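Local coordinates for guanine nucleotide exchange protein (Legionella pneumophila, PDB 1XSZ) that probably acts as a guanine nucleotide exchange factor for ADP-ribosylation factors, carrying a second domain that caps the active site of its Sec7 domain, at residues 144-149 with 287-292; 100-105 with 194-199; 256-261 with 278-283; 206-211 with 291-296. All blocks are in the same frame, centred on the assembly; numbering follows the deposited sequence. Where two conformers were deposited one is given.

Interaction 1 joins the helical Sec7 part to the cap, bringing helix 287-290 onto helix 131-149. Interaction 2, its centre about 13 Å from that of interaction 1, holds the chain leading into the cap against loop 100-105; the two meet where F290 CZ lies 3.6 Å from F198 CZ. Interactions 3 and 4, about 10 Å apart between centres, lie within the cap, where R295 N is 2.9 Å from Y280 O, a probable hydrogen bond. L289 CD1, 3.5 Å from F257 CE1, joins interactions 1 and 3; interactions 1 and 4 share G291 and E292. R295 NH2 reaches G104 O of interaction 2, beside E105, probably the Sec7 glutamic finger, which bonds Q278 of interaction 3.

Interaction 1 of 4, residues 144-149 with 287-292; sequences LNTDLH and KWLFGE
W288 carries its CG anti to the backbone N (chi1 -172°), which sends the indole out from helix 287-290 towards T146 and H149 on the last turns of helix 131-149. On T146, chi1 of -70° sets OG1 anti to the carbonyl carbon, and this oxygen lies at the indole edge, 3.6 Å from W288 CE3. The T146 and W288 side chains run antiparallel as they pass. Further along the six-membered ring, H149 CB touches W288 CH2 at 3.7 Å, and H149 C lies over one face, offset toward the rim. L289 CD2 is above the opposite face, so the indole is sandwiched between its helical neighbour and the Sec7 helix end. The imidazole of H149 turns elsewhere, its NE2 bonded to I189 O, while N150 and P151 extend the surface against W288. The LNTDLH sequence belongs to a conserved Sec7 motif that, in relatives, lines the groove for Arf; a cap residue packed here is consistent with the cap lying over the active site. Chemically the contact is van der Waals packing, with T146 OG1 and H149 O near the ring but no polar bond joining the two segments, so shape rather than charge pairing holds this edge of the cap.

Interaction 2 of 4, residues 100-105 with 194-199; sequences FKLPGE and FELNFV
L102 grips the chain on both sides of F198 through its own backbone: L102 N donates to N197 O at 2.8 Å, and L102 O accepts from V199 N at 2.9 Å. These bonds form a single beta bridge between two loops whose directions differ by 65°. L102 CG is anti to the carbonyl carbon (chi1 -64°), and from it CD1 reaches over one face of the F198 ring, a CH-pi contact 4.2 Å from the centroid; CD1 also touches L196 CD2 at 4.0 Å. P103 O meets the same ring at its edge, 3.4 Å from F198 CD2. V199 CG1 and CG2 both lie against L102 O, CG1 also near K101 O and CG2 near G104 N. One step out, a water links N197 N to F100 O. Loop 100-105 matches the Sec7 motif bearing the glutamic finger in relatives, to which E105 probably corresponds; its OE1 bonds Q278 and Q299 of the cap's strands and its OE2 pairs with K108, consistent with the cap occupying the active site. The bridge fixes the chain from helix 179-191 to strand 204-208 against the loop between helices 89-98 and 106-123, with F198 on I109 of the latter and L196 on N145 of helix 131-149.

Interaction 3 of 4, residues 256-261 with 278-283; sequences FFTGYK and QVYTPN
Y260 and Y280 lie on the same face of the sheet with their ring planes inclined at 39° and centroids 5.4 Å apart, neither stacked nor edge-to-face. Y260 has CG anti to its backbone N (chi1 -176°), and from there CD1 reaches over a face of the Y280 ring, 3.7 Å from CE2. The edge of that ring is occupied by T258 OG1, in plane and 3.6 Å from Y280 CE2. T258 OG1 also accepts from Y260 N, an ST turn, besides bonding L254 O. At the ring's far end Y280 OH donates to Q278 OE1 at 2.7 Å and also bonds A106 N. In a second side-chain contact K261 meets T281 at about a right angle: K261 CD lodges 3.1 Å from T281 OG1 and 3.3 Å from T281 CG2, the latter tighter than usual. K261 NZ forms a salt bridge with D222 and is joined to T281 OG1 by water. Two bonds bracket Y260-Y280, an antiparallel non-hydrogen-bonded pair: K261 N to V279 O at 2.8 Å, and T281 N to G259 O, the donor 36° out of the carbonyl plane. G259, with positive phi, turns helix 252-258 into strand 260-268, hairpin partner of 274-280; T258 packs on I109 of helix 106-123 and F290 of helix 287-290.

Interaction 4 of 4, residues 206-211 with 291-296; sequences ELTSTT and GEQPRV
P294 O receives the hydroxyl of T208: OG1 donates to it over 2.7 Å, a side-chain bond at the mouth of the antiparallel pairing between strands 204-208 and 295-300. T208 OG1 is anti to its own backbone N (chi1 -179°), and the adjacent T208 CA-H also points at P294 O, so hydroxyl and CA approach one carbonyl together. In the strands proper, L207 and V296 form a hydrogen-bonded pair, with L207 N to V296 O and V296 N to L207 O both 2.9 Å. Their side chains share a face, L207 CD1 meeting V296 CB at 4.2 Å, while F218 and L221 of helix 216-224 pack against V296. E206 and R295 form a salt bridge beside this pair. R295 NE donates nearly straight (165°) to E206 OE1 at 3.0 Å. The oxygen lies in the guanidinium plane, but the nitrogen stands 36° above the carboxylate plane. Both charges have further partners: E206 OE2 bonds N323 ND2, R295 NH2 bonds G104 O of the Sec7 loop, and R295 lies against Y280 in a cation-pi contact. Beyond the strand end, Q293 crosses T208 at about a right angle, and Q293 OE1 lies 3.4 Å from S209 CA. S209 OG accepts from T211 N, closing an ST turn, and S209 O ends 3.5 Å from P294 CD.

Interaction 1 of 4, residues 144-149 with 287-292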
# COMPACT_ATOMS: atom_id res chain seq x y z
N LEU A 144 14.60 -11.56 1.06
CA LEU A 144 15.54 -12.52 0.51
C LEU A 144 15.32 -12.72 -0.99
O LEU A 144 16.27 -12.92 -1.75
CB LEU A 144 15.43 -13.86 1.26
CG LEU A 144 16.42 -14.95 0.88
CD1 LEU A 144 17.85 -14.45 1.09
CD2 LEU A 144 16.17 -16.17 1.75
N ASN A 145 14.06 -12.68 -1.42
CA ASN A 145 13.75 -12.83 -2.84
C ASN A 145 14.46 -11.72 -3.64
O ASN A 145 15.06 -11.99 -4.68
CB ASN A 145 12.23 -12.76 -3.03
CG ASN A 145 11.81 -12.82 -4.49
OD1 ASN A 145 11.36 -11.82 -5.06
ND2 ASN A 145 11.96 -13.99 -5.10
N THR A 146 14.40 -10.49 -3.16
CA THR A 146 15.08 -9.39 -3.85
C THR A 146 16.59 -9.57 -3.75
O THR A 146 17.32 -9.41 -4.73
CB THR A 146 14.71 -8.03 -3.24
OG1 THR A 146 13.35 -7.72 -3.54
CG2 THR A 146 15.62 -6.93 -3.78
N ASP A 147 17.06 -9.92 -2.56
CA ASP A 147 18.48 -10.10 -2.34
C ASP A 147 19.10 -11.13 -3.28
O ASP A 147 20.17 -10.90 -3.85
CB ASP A 147 18.71 -10.50 -0.88
CG ASP A 147 20.16 -10.44 -0.47
OD1 ASP A 147 20.82 -11.49 -0.48
OD2 ASP A 147 20.62 -9.33 -0.14
N LEU A 148 18.42 -12.26 -3.47
CA LEU A 148 18.93 -13.32 -4.31
C LEU A 148 18.72 -13.15 -5.80
O LEU A 148 19.52 -13.63 -6.61
CB LEU A 148 18.33 -14.67 -3.88
CG LEU A 148 18.62 -15.10 -2.44
CD1 LEU A 148 18.04 -16.49 -2.19
CD2 LEU A 148 20.12 -15.09 -2.20
N HIS A 149 17.66 -12.46 -6.18
CA HIS A 149 17.34 -12.32 -7.60
C HIS A 149 17.58 -10.98 -8.28
O HIS A 149 17.42 -10.86 -9.50
CB HIS A 149 15.91 -12.81 -7.81
CG HIS A 149 15.72 -14.23 -7.38
ND1 HIS A 149 16.46 -15.27 -7.91
CD2 HIS A 149 14.94 -14.78 -6.42
CE1 HIS A 149 16.15 -16.39 -7.30
NE2 HIS A 149 15.22 -16.13 -6.39
N LYS A 287 15.05 -0.52 -6.16
CA LYS A 287 15.08 -0.20 -7.59
C LYS A 287 14.70 -1.38 -8.48
O LYS A 287 14.20 -1.19 -9.58
CB LYS A 287 16.48 0.27 -7.99
CG LYS A 287 16.88 1.63 -7.44
CD LYS A 287 18.23 2.05 -8.00
CE LYS A 287 18.66 3.41 -7.46
NZ LYS A 287 18.91 3.37 -5.99
N TRP A 288 14.94 -2.59 -7.98
CA TRP A 288 14.65 -3.80 -8.74
C TRP A 288 13.17 -3.92 -9.06
O TRP A 288 12.78 -4.44 -10.11
CB TRP A 288 15.13 -5.01 -7.94
CG TRP A 288 15.06 -6.31 -8.68
CD1 TRP A 288 15.61 -6.60 -9.89
CD2 TRP A 288 14.41 -7.51 -8.23
NE1 TRP A 288 15.36 -7.90 -10.23
CE2 TRP A 288 14.62 -8.49 -9.23
CE3 TRP A 288 13.68 -7.85 -7.09
CZ2 TRP A 288 14.12 -9.79 -9.12
CZ3 TRP A 288 13.19 -9.15 -6.98
CH2 TRP A 288 13.41 -10.10 -7.99
N LEU A 289 12.33 -3.43 -8.15
CA LEU A 289 10.89 -3.52 -8.32
C LEU A 289 10.16 -2.19 -8.43
O LEU A 289 9.07 -2.13 -8.99
CB LEU A 289 10.28 -4.30 -7.15
CG LEU A 289 10.72 -5.76 -7.02
CD1 LEU A 289 10.25 -6.33 -5.68
CD2 LEU A 289 10.16 -6.57 -8.17
N PHE A 290 10.76 -1.12 -7.91
CA PHE A 290 10.10 0.17 -7.93
C PHE A 290 10.79 1.29 -8.69
O PHE A 290 10.42 2.46 -8.57
CB PHE A 290 9.80 0.60 -6.49
CG PHE A 290 8.97 -0.40 -5.73
CD1 PHE A 290 9.58 -1.40 -4.97
CD2 PHE A 290 7.58 -0.39 -5.82
CE1 PHE A 290 8.82 -2.38 -4.31
CE2 PHE A 290 6.81 -1.36 -5.17
CZ PHE A 290 7.43 -2.35 -4.42
N GLY A 291 11.80 0.95 -9.49
CA GLY A 291 12.48 1.95 -10.28
C GLY A 291 13.57 2.75 -9.59
O GLY A 291 13.83 2.59 -8.40
N GLU A 292 14.18 3.66 -10.35
CA GLU A 292 15.28 4.48 -9.84
C GLU A 292 14.91 5.90 -9.45
O GLU A 292 15.79 6.73 -9.25
CB GLU A 292 16.39 4.53 -10.90
CG GLU A 292 16.87 3.16 -11.37
CD GLU A 292 17.91 3.26 -12.46
OE1 GLU A 292 17.61 3.85 -13.52
OE2 GLU A 292 19.03 2.74 -12.27

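Interaction 2 of 4, residues 100-105 with 194-199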
# COMPACT_ATOMS: atom_id res chain seq x y z
N PHE A 100 -2.72 -10.91 -6.08
CA PHE A 100 -3.05 -9.50 -6.20
C PHE A 100 -2.33 -8.69 -7.26
O PHE A 100 -1.30 -9.10 -7.79
CB PHE A 100 -2.72 -8.76 -4.89
CG PHE A 100 -3.26 -9.41 -3.65
CD1 PHE A 100 -2.55 -10.42 -3.00
CD2 PHE A 100 -4.46 -8.97 -3.10
CE1 PHE A 100 -3.04 -10.99 -1.82
CE2 PHE A 100 -4.95 -9.53 -1.93
CZ PHE A 100 -4.24 -10.54 -1.28
N LYS A 101 -2.91 -7.53 -7.55
CA LYS A 101 -2.24 -6.53 -8.37
C LYS A 101 -1.84 -5.76 -7.11
O LYS A 101 -2.63 -5.02 -6.51
CB LYS A 101 -3.22 -5.75 -9.25
CG LYS A 101 -3.54 -6.49 -10.54
CD LYS A 101 -4.09 -5.57 -11.62
CE LYS A 101 -4.28 -6.31 -12.93
NZ LYS A 101 -4.76 -5.40 -14.00
N LEU A 102 -0.62 -6.02 -6.67
CA LEU A 102 -0.11 -5.47 -5.43
C LEU A 102 -0.01 -3.96 -5.35
O LEU A 102 0.44 -3.31 -6.29
CB LEU A 102 1.26 -6.07 -5.12
CG LEU A 102 1.29 -7.58 -4.87
CD1 LEU A 102 2.71 -8.10 -5.03
CD2 LEU A 102 0.74 -7.89 -3.48
N PRO A 103 -0.46 -3.38 -4.23
CA PRO A 103 -0.36 -1.93 -4.10
C PRO A 103 1.12 -1.53 -4.11
O PRO A 103 1.98 -2.33 -3.74
CB PRO A 103 -1.03 -1.65 -2.75
CG PRO A 103 -0.84 -2.94 -2.00
CD PRO A 103 -1.11 -3.98 -3.05
N GLY A 104 1.41 -0.31 -4.55
CA GLY A 104 2.79 0.14 -4.59
C GLY A 104 3.11 1.03 -3.40
O GLY A 104 4.03 1.84 -3.45
N GLU A 105 2.33 0.87 -2.33
CA GLU A 105 2.49 1.65 -1.11
C GLU A 105 2.88 0.72 0.03
O GLU A 105 2.23 -0.30 0.25
CB GLU A 105 1.19 2.37 -0.78
CG GLU A 105 0.74 3.32 -1.88
CD GLU A 105 -0.71 3.72 -1.73
OE1 GLU A 105 -1.03 4.45 -0.78
OE2 GLU A 105 -1.53 3.28 -2.56
N PHE A 194 9.58 -15.17 -6.48
CA PHE A 194 8.17 -14.85 -6.33
C PHE A 194 7.69 -14.17 -7.61
O PHE A 194 8.48 -13.58 -8.34
CB PHE A 194 7.93 -13.85 -5.19
CG PHE A 194 8.01 -14.45 -3.82
CD1 PHE A 194 7.40 -15.67 -3.53
CD2 PHE A 194 8.63 -13.75 -2.79
CE1 PHE A 194 7.42 -16.18 -2.23
CE2 PHE A 194 8.65 -14.25 -1.49
CZ PHE A 194 8.04 -15.47 -1.21
N GLU A 195 6.39 -14.28 -7.88
CA GLU A 195 5.80 -13.60 -9.02
C GLU A 195 5.16 -12.37 -8.37
O GLU A 195 4.22 -12.49 -7.58
CB GLU A 195 4.72 -14.45 -9.70
CG GLU A 195 4.07 -13.72 -10.87
CD GLU A 195 2.98 -14.53 -11.55
OE1 GLU A 195 3.24 -15.69 -11.92
OE2 GLU A 195 1.86 -14.00 -11.71
N LEU A 196 5.68 -11.19 -8.69
CA LEU A 196 5.18 -9.96 -8.10
C LEU A 196 4.68 -9.01 -9.17
O LEU A 196 5.45 -8.55 -10.02
CB LEU A 196 6.29 -9.28 -7.29
CG LEU A 196 6.93 -10.14 -6.19
CD1 LEU A 196 8.13 -9.40 -5.62
CD2 LEU A 196 5.91 -10.45 -5.11
N ASN A 197 3.39 -8.72 -9.13
CA ASN A 197 2.77 -7.82 -10.10
C ASN A 197 2.20 -6.62 -9.35
O ASN A 197 1.16 -6.72 -8.71
CB ASN A 197 1.66 -8.57 -10.84
CG ASN A 197 2.15 -9.84 -11.53
OD1 ASN A 197 1.56 -10.91 -11.38
ND2 ASN A 197 3.24 -9.72 -12.28
N PHE A 198 2.89 -5.49 -9.44
CA PHE A 198 2.46 -4.27 -8.76
C PHE A 198 1.64 -3.36 -9.67
O PHE A 198 1.78 -3.40 -10.89
CB PHE A 198 3.66 -3.48 -8.25
CG PHE A 198 4.42 -4.15 -7.16
CD1 PHE A 198 5.51 -4.97 -7.44
CD2 PHE A 198 4.03 -4.00 -5.83
CE1 PHE A 198 6.20 -5.62 -6.42
CE2 PHE A 198 4.71 -4.65 -4.80
CZ PHE A 198 5.79 -5.46 -5.10
N VAL A 199 0.79 -2.55 -9.05
CA VAL A 199 -0.00 -1.58 -9.80
C VAL A 199 1.00 -0.57 -10.37
O VAL A 199 2.05 -0.35 -9.78
CB VAL A 199 -1.00 -0.83 -8.88
CG1 VAL A 199 -1.98 -1.81 -8.27
CG2 VAL A 199 -0.25 -0.08 -7.78
O HOH W 1 1.36 -10.11 -7.62

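Interaction 3 of 4, residues 256-261 with 278-283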
# COMPACT_ATOMS: atom_id res chain seq x y z
N PHE A 256 13.88 -1.22 2.87
CA PHE A 256 14.70 -2.09 2.04
C PHE A 256 13.92 -2.50 0.78
O PHE A 256 14.40 -2.36 -0.35
CB PHE A 256 15.06 -3.33 2.88
CG PHE A 256 15.79 -4.43 2.13
CD1 PHE A 256 15.12 -5.26 1.23
CD2 PHE A 256 17.12 -4.70 2.42
CE1 PHE A 256 15.78 -6.33 0.62
CE2 PHE A 256 17.79 -5.76 1.83
CZ PHE A 256 17.11 -6.59 0.92
N PHE A 257 12.71 -2.98 0.98
CA PHE A 257 11.88 -3.47 -0.11
C PHE A 257 11.35 -2.44 -1.10
O PHE A 257 11.36 -2.68 -2.32
CB PHE A 257 10.72 -4.28 0.49
CG PHE A 257 9.88 -5.02 -0.51
CD1 PHE A 257 10.45 -5.93 -1.40
CD2 PHE A 257 8.50 -4.85 -0.52
CE1 PHE A 257 9.66 -6.66 -2.29
CE2 PHE A 257 7.70 -5.57 -1.41
CZ PHE A 257 8.28 -6.47 -2.29
N THR A 258 10.92 -1.29 -0.58
CA THR A 258 10.30 -0.26 -1.42
C THR A 258 10.94 1.13 -1.44
O THR A 258 10.54 1.97 -2.26
CB THR A 258 8.85 -0.01 -0.96
OG1 THR A 258 8.86 0.68 0.30
CG2 THR A 258 8.08 -1.32 -0.81
N GLY A 259 11.89 1.38 -0.55
CA GLY A 259 12.52 2.69 -0.48
C GLY A 259 11.72 3.65 0.39
O GLY A 259 12.02 4.84 0.49
N TYR A 260 10.71 3.11 1.06
CA TYR A 260 9.83 3.88 1.93
C TYR A 260 10.60 4.63 3.01
O TYR A 260 11.48 4.05 3.68
CB TYR A 260 8.83 2.91 2.57
CG TYR A 260 7.76 3.51 3.45
CD1 TYR A 260 6.95 4.56 3.01
CD2 TYR A 260 7.49 2.95 4.70
CE1 TYR A 260 5.90 5.03 3.80
CE2 TYR A 260 6.45 3.41 5.49
CZ TYR A 260 5.65 4.45 5.05
OH TYR A 260 4.63 4.89 5.84
N LYS A 261 10.28 5.91 3.18
CA LYS A 261 10.91 6.75 4.19
C LYS A 261 9.91 7.24 5.23
O LYS A 261 10.26 8.00 6.14
CB LYS A 261 11.61 7.95 3.54
CG LYS A 261 12.75 7.57 2.61
CD LYS A 261 13.67 8.75 2.34
CE LYS A 261 14.41 9.17 3.61
NZ LYS A 261 15.38 10.26 3.35
N GLN A 278 3.33 10.30 1.51
CA GLN A 278 4.29 9.22 1.59
C GLN A 278 5.53 9.58 0.80
O GLN A 278 5.44 10.15 -0.28
CB GLN A 278 3.71 7.94 1.00
CG GLN A 278 2.43 7.47 1.62
CD GLN A 278 1.82 6.33 0.84
OE1 GLN A 278 2.46 5.31 0.60
NE2 GLN A 278 0.57 6.50 0.43
N VAL A 279 6.70 9.23 1.33
CA VAL A 279 7.95 9.52 0.66
C VAL A 279 8.74 8.24 0.42
O VAL A 279 8.86 7.40 1.31
CB VAL A 279 8.81 10.50 1.49
CG1 VAL A 279 10.15 10.73 0.81
CG2 VAL A 279 8.08 11.82 1.67
N TYR A 280 9.27 8.10 -0.80
CA TYR A 280 10.08 6.95 -1.17
C TYR A 280 11.34 7.43 -1.87
O TYR A 280 11.28 8.30 -2.73
CB TYR A 280 9.34 6.01 -2.14
CG TYR A 280 8.08 5.41 -1.60
CD1 TYR A 280 6.90 6.15 -1.54
CD2 TYR A 280 8.06 4.11 -1.09
CE1 TYR A 280 5.74 5.62 -1.00
CE2 TYR A 280 6.91 3.56 -0.54
CZ TYR A 280 5.75 4.32 -0.49
OH TYR A 280 4.62 3.81 0.09
N THR A 281 12.49 6.88 -1.50
CA THR A 281 13.74 7.22 -2.16
C THR A 281 14.36 5.89 -2.55
O THR A 281 14.41 4.94 -1.76
CB THR A 281 14.70 8.04 -1.25
OG1 THR A 281 14.99 7.32 -0.06
CG2 THR A 281 14.07 9.37 -0.90
N PRO A 282 14.84 5.78 -3.79
CA PRO A 282 15.44 4.54 -4.27
C PRO A 282 16.74 4.07 -3.65
O PRO A 282 17.60 4.87 -3.27
CB PRO A 282 15.60 4.79 -5.77
CG PRO A 282 15.88 6.28 -5.82
CD PRO A 282 14.87 6.82 -4.84
N ASN A 283 16.86 2.75 -3.51
CA ASN A 283 18.09 2.15 -3.02
C ASN A 283 18.34 0.92 -3.90
O ASN A 283 17.48 0.53 -4.70
CB ASN A 283 18.03 1.80 -1.52
CG ASN A 283 16.95 0.81 -1.18
OD1 ASN A 283 16.94 -0.31 -1.67
ND2 ASN A 283 16.03 1.21 -0.30
O HOH W 2 16.98 8.94 1.43

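Interaction 4 of 4, residues 206-211 with 291-296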
# COMPACT_ATOMS: atom_id res chain seq x y z
N GLU A 206 0.73 11.55 -7.48
CA GLU A 206 2.07 11.01 -7.36
C GLU A 206 3.04 11.90 -8.12
O GLU A 206 2.80 12.23 -9.29
CB GLU A 206 2.20 9.59 -7.92
CG GLU A 206 3.62 9.04 -7.69
CD GLU A 206 3.87 7.67 -8.28
OE1 GLU A 206 4.96 7.12 -8.02
OE2 GLU A 206 2.99 7.14 -9.00
N LEU A 207 4.10 12.31 -7.43
CA LEU A 207 5.14 13.09 -8.04
C LEU A 207 6.34 12.15 -8.07
O LEU A 207 6.68 11.52 -7.06
CB LEU A 207 5.48 14.33 -7.20
CG LEU A 207 4.35 15.35 -7.05
CD1 LEU A 207 3.59 15.08 -5.76
CD2 LEU A 207 4.93 16.77 -7.04
N THR A 208 6.96 12.01 -9.23
CA THR A 208 8.11 11.14 -9.35
C THR A 208 8.84 11.48 -10.64
O THR A 208 8.23 11.56 -11.71
CB THR A 208 7.71 9.64 -9.34
OG1 THR A 208 8.90 8.85 -9.43
CG2 THR A 208 6.78 9.30 -10.50
N SER A 209 10.14 11.71 -10.53
CA SER A 209 10.94 12.06 -11.70
C SER A 209 12.41 11.96 -11.38
O SER A 209 12.80 11.78 -10.22
CB SER A 209 10.63 13.48 -12.16
OG SER A 209 11.32 14.42 -11.34
N THR A 210 13.23 12.11 -12.41
CA THR A 210 14.68 12.05 -12.28
C THR A 210 15.25 13.35 -11.73
O THR A 210 16.45 13.44 -11.47
CB THR A 210 15.33 11.77 -13.65
OG1 THR A 210 14.86 12.73 -14.60
CG2 THR A 210 14.98 10.37 -14.13
N THR A 211 14.39 14.35 -11.55
CA THR A 211 14.83 15.65 -11.03
C THR A 211 14.10 16.08 -9.76
O THR A 211 14.38 17.14 -9.21
CB THR A 211 14.65 16.76 -12.09
OG1 THR A 211 13.30 16.76 -12.58
CG2 THR A 211 15.61 16.55 -13.25
N GLY A 291 11.80 0.95 -9.49
CA GLY A 291 12.48 1.95 -10.28
C GLY A 291 13.57 2.75 -9.59
O GLY A 291 13.83 2.59 -8.40
N GLU A 292 14.18 3.66 -10.35
CA GLU A 292 15.28 4.48 -9.84
C GLU A 292 14.91 5.90 -9.45
O GLU A 292 15.79 6.73 -9.25
CB GLU A 292 16.39 4.53 -10.90
CG GLU A 292 16.87 3.16 -11.37
CD GLU A 292 17.91 3.26 -12.46
OE1 GLU A 292 17.61 3.85 -13.52
OE2 GLU A 292 19.03 2.74 -12.27
N GLN A 293 13.62 6.19 -9.33
CA GLN A 293 13.21 7.55 -9.00
C GLN A 293 12.53 7.70 -7.65
O GLN A 293 11.84 6.79 -7.19
CB GLN A 293 12.23 8.08 -10.05
CG GLN A 293 12.76 8.09 -11.47
CD GLN A 293 11.69 8.40 -12.50
OE1 GLN A 293 10.53 8.70 -12.17
NE2 GLN A 293 12.07 8.33 -13.76
N PRO A 294 12.73 8.84 -6.98
CA PRO A 294 12.08 9.05 -5.69
C PRO A 294 10.60 9.26 -6.01
O PRO A 294 10.24 9.59 -7.16
CB PRO A 294 12.75 10.33 -5.17
CG PRO A 294 13.11 11.05 -6.43
CD PRO A 294 13.65 9.95 -7.30
N ARG A 295 9.74 9.08 -5.02
CA ARG A 295 8.31 9.25 -5.22
C ARG A 295 7.68 9.93 -4.03
O ARG A 295 8.12 9.73 -2.90
CB ARG A 295 7.62 7.89 -5.38
CG ARG A 295 8.18 6.98 -6.44
CD ARG A 295 7.83 5.53 -6.10
NE ARG A 295 6.39 5.30 -6.07
CZ ARG A 295 5.82 4.30 -5.40
NH1 ARG A 295 6.56 3.46 -4.70
NH2 ARG A 295 4.50 4.14 -5.45
N VAL A 296 6.66 10.73 -4.28
CA VAL A 296 5.89 11.37 -3.23
C VAL A 296 4.44 11.07 -3.61
O VAL A 296 4.02 11.35 -4.73
CB VAL A 296 6.11 12.89 -3.17
CG1 VAL A 296 5.18 13.51 -2.13
CG2 VAL A 296 7.57 13.19 -2.81
O HOH W 3 2.61 4.18 -7.67